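Local coordinates for protein cytosol aminopeptidase (Coxiella burnetii, PDB 3IJ3) that probably acts as a manganese-dependent M17-family aminopeptidase, removing N-terminal residues from peptides as a six-subunit assembly, at residues Q61-A65 with S66-G70; Y95-S98 with W99-G102; E32-K35 with N36-P39; K106-P110 with G111-L115. All blocks are in the same frame, centred on the assembly; numbering follows the deposited sequence. Where two conformers were deposited one is given.

From the N terminus, contact 3 (E32-P39) comes first, a surface turn that leads into strand 38-43. Contact 1 (Q61-G70) follows, rounding the end of helix 57-66 on the way to strand 75-79; contact 2 (Y95-G102) lies in the loop after strand 85-91, and contact 4 (K106-L115) carries helix 104-107 into strand 111-114. The four run in series, none nested or crossed. Contacts 3 and 4 meet in one sheet, where I38 N lies 2.9 Å from A112 O, a probable hydrogen bond. F101 packs on L115, joining contacts 2 and 4, while contacts 1 and 4 both reach the second subunit.

Contact 1 of 4, residues Q61-A65 with S66-G70; sequences QWVKA and SGFVG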
loop_
_atom_site.group_PDB
_atom_site.type_symbol
_atom_site.label_atom_id
_atom_site.label_comp_id
_atom_site.label_asym_id
_atom_site.label_seq_id
_atom_site.Cartn_x
_atom_site.Cartn_y
_atom_site.Cartn_z
ATOM N N GLN A 61 28.821 -9.670 53.582
ATOM C CA GLN A 61 29.071 -8.259 53.201
ATOM C C GLN A 61 29.041 -8.060 51.689
ATOM O O GLN A 61 28.461 -7.074 51.173
ATOM C CB GLN A 61 30.446 -7.794 53.694
ATOM C CG GLN A 61 30.626 -7.762 55.228
ATOM C CD GLN A 61 29.917 -6.592 55.901
ATOM O OE1 GLN A 61 29.204 -5.795 55.251
ATOM N NE2 GLN A 61 30.114 -6.475 57.225
ATOM N N TRP A 62 29.665 -8.992 50.971
ATOM C CA TRP A 62 29.753 -8.872 49.511
ATOM C C TRP A 62 28.401 -8.981 48.822
ATOM O O TRP A 62 28.091 -8.173 47.941
ATOM C CB TRP A 62 30.742 -9.876 48.918
ATOM C CG TRP A 62 30.778 -9.845 47.443
ATOM C CD1 TRP A 62 30.191 -10.729 46.582
ATOM C CD2 TRP A 62 31.402 -8.851 46.630
ATOM N NE1 TRP A 62 30.429 -10.351 45.280
ATOM C CE2 TRP A 62 31.187 -9.211 45.283
ATOM C CE3 TRP A 62 32.124 -7.697 46.908
ATOM C CZ2 TRP A 62 31.651 -8.438 44.220
ATOM C CZ3 TRP A 62 32.611 -6.940 45.841
ATOM C CH2 TRP A 62 32.374 -7.323 44.523
ATOM N N VAL A 63 27.608 -9.975 49.191
ATOM C CA VAL A 63 26.299 -10.144 48.576
ATOM C C VAL A 63 25.442 -8.896 48.820
ATOM O O VAL A 63 24.750 -8.435 47.913
ATOM C CB VAL A 63 25.600 -11.437 49.035
ATOM C CG1 VAL A 63 24.212 -11.538 48.422
ATOM C CG2 VAL A 63 26.455 -12.679 48.654
ATOM N N LYS A 64 25.505 -8.347 50.033
ATOM C CA LYS A 64 24.779 -7.109 50.349
ATOM C C LYS A 64 25.363 -5.916 49.558
ATOM O O LYS A 64 24.620 -5.163 48.918
ATOM C CB LYS A 64 24.825 -6.837 51.841
ATOM C CG LYS A 64 24.112 -5.561 52.272
ATOM C CD LYS A 64 24.129 -5.395 53.778
ATOM C CE LYS A 64 23.421 -4.108 54.207
ATOM N NZ LYS A 64 23.491 -3.921 55.684
ATOM N N ALA A 65 26.689 -5.792 49.545
ATOM C CA ALA A 65 27.351 -4.695 48.818
ATOM C C ALA A 65 27.131 -4.732 47.296
ATOM O O ALA A 65 27.138 -3.697 46.644
ATOM C CB ALA A 65 28.837 -4.694 49.110
ATOM N N SER A 66 26.938 -5.920 46.748
ATOM C CA SER A 66 26.751 -6.088 45.302
ATOM C C SER A 66 25.369 -5.681 44.806
ATOM O O SER A 66 25.211 -5.397 43.626
ATOM C CB SER A 66 26.983 -7.547 44.909
ATOM O OG SER A 66 25.872 -8.350 45.303
ATOM N N GLY A 67 24.364 -5.675 45.676
ATOM C CA GLY A 67 23.006 -5.334 45.265
ATOM C C GLY A 67 22.222 -6.521 44.712
ATOM O O GLY A 67 21.091 -6.366 44.247
ATOM N N PHE A 68 22.810 -7.711 44.769
ATOM C CA PHE A 68 22.131 -8.909 44.296
ATOM C C PHE A 68 21.013 -9.241 45.254
ATOM O O PHE A 68 21.236 -9.347 46.453
ATOM C CB PHE A 68 23.088 -10.104 44.209
ATOM C CG PHE A 68 22.421 -11.413 43.794
ATOM C CD1 PHE A 68 22.167 -11.691 42.459
ATOM C CD2 PHE A 68 22.123 -12.386 44.748
ATOM C CE1 PHE A 68 21.572 -12.922 42.069
ATOM C CE2 PHE A 68 21.531 -13.601 44.395
ATOM C CZ PHE A 68 21.264 -13.877 43.054
ATOM N N VAL A 69 19.822 -9.434 44.706
ATOM C CA VAL A 69 18.643 -9.770 45.504
ATOM C C VAL A 69 17.885 -10.999 44.964
ATOM O O VAL A 69 16.816 -11.342 45.452
ATOM C CB VAL A 69 17.705 -8.556 45.591
ATOM C CG1 VAL A 69 18.390 -7.425 46.355
ATOM C CG2 VAL A 69 17.294 -8.088 44.210
ATOM N N GLY A 70 18.450 -11.674 43.974
ATOM C CA GLY A 70 17.816 -12.862 43.416
ATOM C C GLY A 70 16.954 -12.654 42.193
ATOM O O GLY A 70 16.195 -13.552 41.830
HETATM O O HOH W 1 22.046 -7.375 48.055
#
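S66 OG donates to V63 O at 2.8 Å, turning the serine back onto the last turn of its own helix. The donor approaches from above the carbonyl plane, 36° out of it. With chi1 at 75°, OG sits between the backbone N and the carbonyl carbon, and from there it also accepts the N-H of F68 at 3.2 Å from OG, nearly straight at 160°. One hydroxyl thus grips a helix carbonyl and the outgoing chain together. The backbone adds S66 N to W62 O at 2.8 Å and a longer bond from G67 N to K64 O at 3.3 Å. A water then bridges V63 O and F68 O, donating to both, so V63 O receives two donors. Outside this polar knot, S66 CB lies over one face of the W62 indole, and V63 CG1 comes up to the edge of the F68 ring, 4.3 Å from CD2. The F68 ring has G70 N above its centre and packs on L48 and C76. W62 NE1 donates a hydrogen bond to S77 O of strand 75-79, while its ring meets W62 of the second subunit. G67, with positive phi, is where the chain leaves helical geometry. This is the C-terminal end of helix 57-66, closed by an ST turn that begins at S66 and directs the chain toward strand 75-79 beside a subunit interface.

Contact 2 of 4, residues Y95-S98 with W99-G102; sequences YEYS and WDFG
The Y97 ring presents a face to W99 and an edge to D100. Over that face lie the backbone N of W99 and the edge of its indole, an offset edge-to-face pair with the five-membered ring centred 5.8 Å away and the planes at 63°. Y97 CE2 touches W99 CB at 3.6 Å. At the rim, near the ring plane, D100 OD2 stands 3.5 Å from Y97 CD2, with the carboxylate turned 56° from the ring. Y97 reaches both neighbours because its CG is anti to the backbone N (chi1 180°), which carries the ring alongside W99 and D100. S98 O lies in the plane of the F101 ring, 3.4 Å from CD2, and also accepts F101 N at 3.0 Å, the donor standing above the carbonyl plane. A weak bond joins W99 N to Y97 O. Beyond the turn, the indole of W99 also takes a cation-pi contact from R461, and F101 packs on A129 of helix 123-135. D100 OD2 takes the N-H of S93, which ties the carboxylate back to the start of the same loop. Carboxylate and carbonyl oxygens thus meet the relatively positive rims of Y97 and F101, consistent with a weak electrostatic preference at those edges.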
loop_
_atom_site.group_PDB
_atom_site.type_symbol
_atom_site.label_atom_id
_atom_site.label_comp_id
_atom_site.label_asym_id
_atom_site.label_seq_id
_atom_site.Cartn_x
_atom_site.Cartn_y
_atom_site.Cartn_z
ATOM N N TYR A 95 12.525 -22.472 40.922
ATOM C CA TYR A 95 13.511 -23.562 40.948
ATOM C C TYR A 95 13.301 -24.647 39.870
ATOM O O TYR A 95 14.177 -25.495 39.671
ATOM C CB TYR A 95 13.639 -24.162 42.355
ATOM C CG TYR A 95 14.238 -23.186 43.355
ATOM C CD1 TYR A 95 15.613 -22.931 43.377
ATOM C CD2 TYR A 95 13.436 -22.522 44.285
ATOM C CE1 TYR A 95 16.173 -22.017 44.321
ATOM C CE2 TYR A 95 13.983 -21.615 45.209
ATOM C CZ TYR A 95 15.341 -21.370 45.220
ATOM O OH TYR A 95 15.856 -20.482 46.140
ATOM N N GLU A 96 12.164 -24.603 39.168
ATOM C CA GLU A 96 11.868 -25.562 38.087
ATOM C C GLU A 96 11.795 -24.933 36.675
ATOM O O GLU A 96 11.438 -25.620 35.723
ATOM C CB GLU A 96 10.549 -26.296 38.373
ATOM C CG GLU A 96 10.551 -27.193 39.616
ATOM C CD GLU A 96 10.534 -26.419 40.928
ATOM O OE1 GLU A 96 11.274 -26.803 41.862
ATOM O OE2 GLU A 96 9.794 -25.416 41.024
ATOM N N TYR A 97 12.149 -23.656 36.519
ATOM C CA TYR A 97 12.058 -22.990 35.200
ATOM C C TYR A 97 13.167 -23.393 34.194
ATOM O O TYR A 97 12.899 -23.558 33.001
ATOM C CB TYR A 97 11.985 -21.477 35.374
ATOM C CG TYR A 97 11.899 -20.729 34.081
ATOM C CD1 TYR A 97 10.812 -20.906 33.228
ATOM C CD2 TYR A 97 12.872 -19.810 33.721
ATOM C CE1 TYR A 97 10.726 -20.220 32.034
ATOM C CE2 TYR A 97 12.787 -19.111 32.530
ATOM C CZ TYR A 97 11.708 -19.319 31.695
ATOM O OH TYR A 97 11.622 -18.631 30.514
ATOM N N SER A 98 14.397 -23.519 34.670
ATOM C CA SER A 98 15.540 -23.980 33.840
ATOM C C SER A 98 16.171 -23.021 32.823
ATOM O O SER A 98 17.407 -22.962 32.755
ATOM C CB SER A 98 15.211 -25.327 33.167
ATOM O OG SER A 98 14.871 -26.293 34.160
ATOM N N TRP A 99 15.377 -22.306 32.013
ATOM C CA TRP A 99 15.957 -21.385 31.029
ATOM C C TRP A 99 16.825 -20.283 31.618
ATOM O O TRP A 99 17.611 -19.707 30.885
ATOM C CB TRP A 99 14.920 -20.706 30.105
ATOM C CG TRP A 99 14.426 -21.493 28.932
ATOM C CD1 TRP A 99 13.132 -21.853 28.678
ATOM C CD2 TRP A 99 15.206 -22.003 27.840
ATOM N NE1 TRP A 99 13.055 -22.550 27.502
ATOM C CE2 TRP A 99 14.311 -22.666 26.966
ATOM C CE3 TRP A 99 16.573 -21.982 27.525
ATOM C CZ2 TRP A 99 14.729 -23.291 25.790
ATOM C CZ3 TRP A 99 16.995 -22.608 26.343
ATOM C CH2 TRP A 99 16.067 -23.253 25.492
ATOM N N ASP A 100 16.706 -19.952 32.910
ATOM C CA ASP A 100 17.597 -18.903 33.449
ATOM C C ASP A 100 19.056 -19.344 33.290
ATOM O O ASP A 100 19.962 -18.506 33.086
ATOM C CB ASP A 100 17.307 -18.590 34.917
ATOM C CG ASP A 100 15.925 -17.970 35.134
ATOM O OD1 ASP A 100 15.626 -16.951 34.472
ATOM O OD2 ASP A 100 15.172 -18.472 36.000
ATOM N N PHE A 101 19.287 -20.664 33.379
ATOM C CA PHE A 101 20.632 -21.223 33.194
ATOM C C PHE A 101 21.146 -20.989 31.774
ATOM O O PHE A 101 22.345 -20.942 31.537
ATOM C CB PHE A 101 20.680 -22.716 33.543
ATOM C CG PHE A 101 20.538 -22.990 35.008
ATOM C CD1 PHE A 101 21.673 -23.113 35.813
ATOM C CD2 PHE A 101 19.289 -23.097 35.590
ATOM C CE1 PHE A 101 21.552 -23.330 37.153
ATOM C CE2 PHE A 101 19.165 -23.317 36.944
ATOM C CZ PHE A 101 20.297 -23.442 37.725
ATOM N N GLY A 102 20.233 -20.832 30.820
ATOM C CA GLY A 102 20.640 -20.559 29.439
ATOM C C GLY A 102 21.413 -19.263 29.269
ATOM O O GLY A 102 22.198 -19.111 28.326
#

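Contact 3 of 4, residues E32-K35 with N36-P39; sequences EKKK and NFIP
N36 meets K34 through its amide oxygen: OD1 lies 3.4 Å from K34 CB and more loosely beside CD, the two side chains running the same way. The asparagine gets there with chi1 at 55°, its CG tucked between the backbone N and the carbonyl carbon. Next along the chain, F37 folds its ring back under the turn. K34 CB sits over one face, displaced toward the rim, in a CH-pi contact 4.1 Å from the ring centroid. K34 N, on the same side of the ring as its CB, comes within 3.5 Å of F37 CE2. At the ring's edge lies the carbonyl of E32, with O 3.4 Å from F37 CZ. This is the turn by which the chain, having left strand 29-30, enters strand 38-43 of the N-terminal domain's mixed sheet; F37 is its buried side chain, its ring meeting that of F154 and packing against A112 and Q114 of strand 111-114. Two waters span the backbone. One accepts the N-H of F37 and lies near K34 O; the other sits between K35 O and F37 O, 2.6 Å from the latter. With I38 the strand proper begins, the backbone bonding to A112 and Q114 of the neighbouring strand, and P39 continues it alongside V88.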
loop_
_atom_site.group_PDB
_atom_site.type_symbol
_atom_site.label_atom_id
_atom_site.label_comp_id
_atom_site.label_asym_id
_atom_site.label_seq_id
_atom_site.Cartn_x
_atom_site.Cartn_y
_atom_site.Cartn_z
ATOM N N GLU A 32 35.752 -34.534 32.706
ATOM C CA GLU A 32 36.566 -35.164 33.755
ATOM C C GLU A 32 36.191 -34.554 35.101
ATOM O O GLU A 32 36.396 -33.362 35.325
ATOM C CB GLU A 32 38.068 -34.994 33.515
ATOM C CG GLU A 32 38.916 -35.618 34.659
ATOM C CD GLU A 32 40.422 -35.539 34.432
ATOM O OE1 GLU A 32 40.853 -35.178 33.311
ATOM O OE2 GLU A 32 41.171 -35.855 35.383
ATOM N N LYS A 33 35.659 -35.373 36.003
ATOM C CA LYS A 33 35.231 -34.877 37.309
ATOM C C LYS A 33 36.411 -34.428 38.175
ATOM O O LYS A 33 37.427 -35.121 38.257
ATOM C CB LYS A 33 34.398 -35.932 38.048
ATOM C CG LYS A 33 33.711 -35.384 39.289
ATOM C CD LYS A 33 32.722 -36.371 39.873
ATOM C CE LYS A 33 31.932 -35.740 41.010
ATOM N NZ LYS A 33 30.939 -36.702 41.566
ATOM N N LYS A 34 36.259 -33.269 38.814
ATOM C CA LYS A 34 37.291 -32.695 39.689
ATOM C C LYS A 34 36.685 -32.048 40.926
ATOM O O LYS A 34 35.523 -31.635 40.919
ATOM C CB LYS A 34 38.131 -31.658 38.946
ATOM C CG LYS A 34 38.919 -32.240 37.807
ATOM C CD LYS A 34 39.820 -31.207 37.181
ATOM C CE LYS A 34 40.656 -31.829 36.071
ATOM N NZ LYS A 34 41.624 -30.856 35.515
ATOM N N LYS A 35 37.491 -31.954 41.986
ATOM C CA LYS A 35 37.049 -31.372 43.251
ATOM C C LYS A 35 37.237 -29.857 43.364
ATOM O O LYS A 35 36.911 -29.279 44.400
ATOM C CB LYS A 35 37.763 -32.072 44.431
ATOM C CG LYS A 35 37.377 -33.527 44.621
ATOM C CD LYS A 35 35.903 -33.665 45.015
ATOM C CE LYS A 35 35.548 -35.102 45.374
ATOM N NZ LYS A 35 34.096 -35.234 45.691
ATOM N N ASN A 36 37.732 -29.209 42.310
ATOM C CA ASN A 36 37.961 -27.762 42.335
ATOM C C ASN A 36 37.128 -26.907 41.353
ATOM O O ASN A 36 37.538 -25.793 40.994
ATOM C CB ASN A 36 39.450 -27.460 42.151
ATOM C CG ASN A 36 40.029 -28.081 40.899
ATOM O OD1 ASN A 36 39.296 -28.633 40.067
ATOM N ND2 ASN A 36 41.366 -28.004 40.756
ATOM N N PHE A 37 35.978 -27.411 40.909
ATOM C CA PHE A 37 35.135 -26.596 40.032
ATOM C C PHE A 37 34.440 -25.508 40.855
ATOM O O PHE A 37 34.216 -25.693 42.040
ATOM C CB PHE A 37 34.052 -27.427 39.357
ATOM C CG PHE A 37 34.554 -28.480 38.418
ATOM C CD1 PHE A 37 35.528 -28.198 37.485
ATOM C CD2 PHE A 37 33.942 -29.731 38.386
ATOM C CE1 PHE A 37 35.956 -29.183 36.578
ATOM C CE2 PHE A 37 34.361 -30.709 37.483
ATOM C CZ PHE A 37 35.361 -30.428 36.582
ATOM N N ILE A 38 34.061 -24.393 40.208
ATOM C CA ILE A 38 33.342 -23.283 40.862
ATOM C C ILE A 38 31.833 -23.568 40.851
ATOM O O ILE A 38 31.233 -23.742 39.773
ATOM C CB ILE A 38 33.593 -21.957 40.122
ATOM C CG1 ILE A 38 35.090 -21.665 40.036
ATOM C CG2 ILE A 38 32.831 -20.784 40.803
ATOM C CD1 ILE A 38 35.456 -20.583 39.022
ATOM N N PRO A 39 31.207 -23.668 42.035
ATOM C CA PRO A 39 29.775 -23.939 42.032
ATOM C C PRO A 39 28.906 -22.770 41.563
ATOM O O PRO A 39 29.208 -21.610 41.854
ATOM C CB PRO A 39 29.468 -24.259 43.497
ATOM C CG PRO A 39 30.524 -23.501 44.280
ATOM C CD PRO A 39 31.763 -23.597 43.405
HETATM O O HOH W 2 34.408 -29.673 42.098
HETATM O O HOH W 3 34.679 -27.300 44.036
#

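Contact 4 of 4, residues K106-P110 with G111-L115; sequences KVLPP and GAFQL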
loop_
_atom_site.group_PDB
_atom_site.type_symbol
_atom_site.label_atom_id
_atom_site.label_comp_id
_atom_site.label_asym_id
_atom_site.label_seq_id
_atom_site.Cartn_x
_atom_site.Cartn_y
_atom_site.Cartn_z
ATOM N N LYS A 106 26.824 -15.963 28.682
ATOM C CA LYS A 106 26.969 -14.526 28.378
ATOM C C LYS A 106 27.349 -13.621 29.561
ATOM O O LYS A 106 27.775 -12.481 29.356
ATOM C CB LYS A 106 25.704 -13.976 27.715
ATOM C CG LYS A 106 25.501 -14.420 26.272
ATOM C CD LYS A 106 24.239 -13.768 25.709
ATOM C CE LYS A 106 23.979 -14.102 24.261
ATOM N NZ LYS A 106 24.996 -13.552 23.338
ATOM N N VAL A 107 27.227 -14.127 30.782
ATOM C CA VAL A 107 27.512 -13.328 31.971
ATOM C C VAL A 107 28.584 -13.904 32.891
ATOM O O VAL A 107 29.172 -13.166 33.690
ATOM C CB VAL A 107 26.215 -13.051 32.782
ATOM C CG1 VAL A 107 25.222 -12.229 31.930
ATOM C CG2 VAL A 107 25.561 -14.353 33.283
ATOM N N LEU A 108 28.863 -15.198 32.778
ATOM C CA LEU A 108 29.846 -15.823 33.664
ATOM C C LEU A 108 31.270 -15.389 33.454
ATOM O O LEU A 108 31.713 -15.193 32.326
ATOM C CB LEU A 108 29.826 -17.344 33.553
ATOM C CG LEU A 108 28.724 -18.096 34.282
ATOM C CD1 LEU A 108 28.769 -19.579 33.908
ATOM C CD2 LEU A 108 28.863 -17.908 35.791
ATOM N N PRO A 109 32.007 -15.232 34.562
ATOM C CA PRO A 109 33.416 -14.976 34.400
ATOM C C PRO A 109 34.070 -16.247 33.829
ATOM O O PRO A 109 33.429 -17.301 33.781
ATOM C CB PRO A 109 33.912 -14.762 35.838
ATOM C CG PRO A 109 32.710 -14.537 36.676
ATOM C CD PRO A 109 31.585 -15.230 35.976
ATOM N N PRO A 110 35.331 -16.159 33.401
ATOM C CA PRO A 110 36.021 -17.351 32.903
ATOM C C PRO A 110 36.163 -18.446 33.970
ATOM O O PRO A 110 36.273 -18.138 35.176
ATOM C CB PRO A 110 37.413 -16.811 32.546
ATOM C CG PRO A 110 37.172 -15.388 32.217
ATOM C CD PRO A 110 36.152 -14.950 33.233
ATOM N N GLY A 111 36.139 -19.711 33.548
ATOM C CA GLY A 111 36.335 -20.812 34.498
ATOM C C GLY A 111 35.642 -22.113 34.211
ATOM O O GLY A 111 34.939 -22.253 33.207
ATOM N N ALA A 112 35.882 -23.068 35.115
ATOM C CA ALA A 112 35.305 -24.402 35.090
ATOM C C ALA A 112 34.280 -24.429 36.200
ATOM O O ALA A 112 34.632 -24.308 37.377
ATOM C CB ALA A 112 36.400 -25.484 35.335
ATOM N N PHE A 113 33.010 -24.594 35.837
ATOM C CA PHE A 113 31.911 -24.522 36.808
ATOM C C PHE A 113 31.189 -25.840 36.971
ATOM O O PHE A 113 31.361 -26.763 36.179
ATOM C CB PHE A 113 30.909 -23.427 36.378
ATOM C CG PHE A 113 31.511 -22.033 36.280
ATOM C CD1 PHE A 113 31.416 -21.146 37.353
ATOM C CD2 PHE A 113 32.177 -21.612 35.133
ATOM C CE1 PHE A 113 31.974 -19.860 37.283
ATOM C CE2 PHE A 113 32.743 -20.335 35.048
ATOM C CZ PHE A 113 32.644 -19.450 36.138
ATOM N N GLN A 114 30.354 -25.931 37.993
ATOM C CA GLN A 114 29.570 -27.128 38.201
ATOM C C GLN A 114 28.267 -26.745 38.850
ATOM O O GLN A 114 28.189 -25.740 39.562
ATOM C CB GLN A 114 30.301 -28.107 39.131
ATOM C CG GLN A 114 30.372 -27.591 40.556
ATOM C CD GLN A 114 31.137 -28.487 41.502
ATOM O OE1 GLN A 114 31.794 -29.445 41.090
ATOM N NE2 GLN A 114 31.081 -28.156 42.785
ATOM N N LEU A 115 27.240 -27.544 38.585
ATOM C CA LEU A 115 25.930 -27.393 39.213
ATOM C C LEU A 115 25.902 -28.427 40.328
ATOM O O LEU A 115 26.728 -29.353 40.331
ATOM C CB LEU A 115 24.799 -27.708 38.240
ATOM C CG LEU A 115 24.740 -26.828 36.993
ATOM C CD1 LEU A 115 23.398 -27.108 36.270
ATOM C CD2 LEU A 115 24.869 -25.369 37.364
#
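L108 and F113 both hold CG anti to their carbonyl carbon (chi1 -79° and -60°), which sends the two side chains toward each other from opposite directions across the turn. The leucine ends in an extended chi2 of 173°, setting its methyls over one face of the phenyl ring. CD1 lies above the ring centre, 4.2 Å from the centroid, in a CH-pi contact, while CD2 comes 4.0 Å from CE1 of F113. A different approach is made by P109: its carbonyl O lies at the ring edge near the plane, 3.3 Å from CZ of F113. That oxygen is buried with no hydrogen-bond partner in the model; the polarised C-H rim of F113 probably offers it weak compensation. P109 CD lies more loosely, 4.4 Å from F113 CZ. The turn leads from the weakly bonded helix 104-107 into strand 111-114, a strand of the N-terminal domain's mixed sheet flanked by 38-43 and 151-154. F113 is buried against I38 and I40 on the one and A151 and L153 on the other, and L108 joins it on I40 and A151. At the start of the strand, G111 has a positive phi, a backbone shape suited to glycine. The two prolines also reach across the subunit boundary, P109 against A65 and P110 against G67 of the second subunit.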